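Local coordinates for protein colicin-B (Escherichia coli, PDB 1RH1) that kills Escherichia coli and closely related bacteria by forming a channel that depolarises the cytoplasmic membrane and dissipates cellular energy, at residues A[307-310]-A[311-314]. Residues are numbered along the deposited sequence; the frame is centred on the assembly and turned at random.
Sequences DFRV and KKEQ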
loop_
_atom_site.group_PDB
_atom_site.type_symbol
_atom_site.label_atom_id
_atom_site.label_comp_id
_atom_site.label_asym_id
_atom_site.label_seq_id
_atom_site.Cartn_x
_atom_site.Cartn_y
_atom_site.Cartn_z
ATOM N N ASP A 307 2.265 -8.867 -6.610
ATOM C CA ASP A 307 2.464 -7.641 -7.339
ATOM C C ASP A 307 2.933 -6.553 -6.401
ATOM O O ASP A 307 3.725 -5.705 -6.810
ATOM C CB ASP A 307 1.167 -7.246 -8.020
ATOM C CG ASP A 307 0.673 -8.216 -9.099
ATOM O OD1 ASP A 307 1.454 -9.027 -9.625
ATOM O OD2 ASP A 307 -0.521 -8.156 -9.417
ATOM N N PHE A 308 2.476 -6.599 -5.136
ATOM C CA PHE A 308 2.899 -5.657 -4.110
ATOM C C PHE A 308 4.363 -5.902 -3.797
ATOM O O PHE A 308 5.146 -4.969 -3.638
ATOM C CB PHE A 308 2.065 -5.864 -2.866
ATOM C CG PHE A 308 2.572 -5.138 -1.630
ATOM C CD1 PHE A 308 2.403 -3.762 -1.506
ATOM C CD2 PHE A 308 3.194 -5.859 -0.623
ATOM C CE1 PHE A 308 2.855 -3.101 -0.370
ATOM C CE2 PHE A 308 3.647 -5.189 0.511
ATOM C CZ PHE A 308 3.478 -3.814 0.642
ATOM N N ARG A 309 4.673 -7.197 -3.694
ATOM C CA ARG A 309 6.002 -7.721 -3.462
ATOM C C ARG A 309 6.960 -7.290 -4.555
ATOM O O ARG A 309 8.112 -6.952 -4.296
ATOM C CB ARG A 309 5.891 -9.241 -3.398
ATOM C CG ARG A 309 7.153 -10.096 -3.370
ATOM C CD ARG A 309 8.167 -9.672 -2.305
ATOM N NE ARG A 309 7.679 -9.733 -0.935
ATOM C CZ ARG A 309 8.436 -10.239 0.053
ATOM N NH1 ARG A 309 9.665 -10.719 -0.166
ATOM N NH2 ARG A 309 7.983 -10.220 1.303
ATOM N N VAL A 310 6.487 -7.298 -5.793
ATOM C CA VAL A 310 7.348 -6.925 -6.881
ATOM C C VAL A 310 7.550 -5.424 -6.870
ATOM O O VAL A 310 8.690 -4.988 -6.955
ATOM C CB VAL A 310 6.692 -7.471 -8.158
ATOM C CG1 VAL A 310 7.195 -6.818 -9.430
ATOM C CG2 VAL A 310 7.065 -8.946 -8.220
ATOM N N LYS A 311 6.511 -4.612 -6.682
ATOM C CA LYS A 311 6.629 -3.163 -6.697
ATOM C C LYS A 311 7.535 -2.714 -5.580
ATOM O O LYS A 311 8.350 -1.826 -5.788
ATOM C CB LYS A 311 5.233 -2.555 -6.543
ATOM C CG LYS A 311 5.111 -1.029 -6.477
ATOM C CD LYS A 311 3.655 -0.540 -6.358
ATOM C CE LYS A 311 2.972 -1.047 -5.069
ATOM N NZ LYS A 311 1.523 -0.884 -5.083
ATOM N N LYS A 312 7.452 -3.391 -4.436
ATOM C CA LYS A 312 8.216 -3.029 -3.260
ATOM C C LYS A 312 9.712 -3.119 -3.493
ATOM O O LYS A 312 10.401 -2.115 -3.285
ATOM C CB LYS A 312 7.860 -3.928 -2.100
ATOM C CG LYS A 312 7.826 -3.226 -0.747
ATOM C CD LYS A 312 8.733 -3.879 0.276
ATOM C CE LYS A 312 8.510 -5.384 0.324
ATOM N NZ LYS A 312 9.393 -6.035 1.273
ATOM N N GLU A 313 10.225 -4.271 -3.958
ATOM C CA GLU A 313 11.650 -4.429 -4.218
ATOM C C GLU A 313 12.116 -3.503 -5.345
ATOM O O GLU A 313 13.186 -2.894 -5.264
ATOM C CB GLU A 313 11.948 -5.837 -4.610
ATOM C CG GLU A 313 11.477 -6.842 -3.604
ATOM C CD GLU A 313 11.314 -8.231 -4.220
ATOM O OE1 GLU A 313 11.784 -9.191 -3.608
ATOM O OE2 GLU A 313 10.715 -8.370 -5.293
ATOM N N GLN A 314 11.301 -3.359 -6.391
ATOM C CA GLN A 314 11.602 -2.491 -7.502
ATOM C C GLN A 314 11.911 -1.093 -7.008
ATOM O O GLN A 314 12.968 -0.549 -7.329
ATOM C CB GLN A 314 10.409 -2.468 -8.420
ATOM C CG GLN A 314 10.319 -1.380 -9.492
ATOM C CD GLN A 314 8.869 -1.067 -9.873
ATOM O OE1 GLN A 314 8.300 -0.062 -9.433
ATOM N NE2 GLN A 314 8.223 -1.922 -10.679
#
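Arg-309 and Glu-313 sit one turn apart on the long alpha-helix 291-340, which joins the beta-rich N-terminal part of this colicin to its helical pore-forming part. Backbone i to i+4 hydrogen bonds carry the helix through: Lys-311 N to Asp-307 O, Lys-312 N to Phe-308 O (2.9 Å) and Gln-314 N to Val-310 O. The fourth, Glu-313 N to Arg-309 O, is weak at 3.4 Å.

Among the charged side chains, Arg-309 has CG anti to its N (chi1 171°) and then bends twice, which brings the guanidinium back beside Lys-312 and Glu-313. Arg-309 CD packs against Glu-313 OE1 at 3.9 Å, so the pair meets through the aliphatic chain of the arginine. Arg-309 NH1 stays 4.3 Å from Glu-313 OE1, beyond a salt bridge. Guanidinium and carboxylate planes are 68° apart. Lys-312 NZ lies over one face of the Arg-309 guanidinium, 4.4 Å from Arg-309 NH2. The two basic side chains share the carboxylate of Glu-116, from a loop of the N-terminal part: Lys-312 NZ by a salt bridge, Arg-309 NH2 by a weak, long ion pair.

The partly exposed Phe-308 ring rests on loop residues Glu-116 and Arg-119. Glu-313 folds back over the preceding turn in van der Waals contact with the backbone, Glu-313 CG 3.4 Å from Arg-309 O.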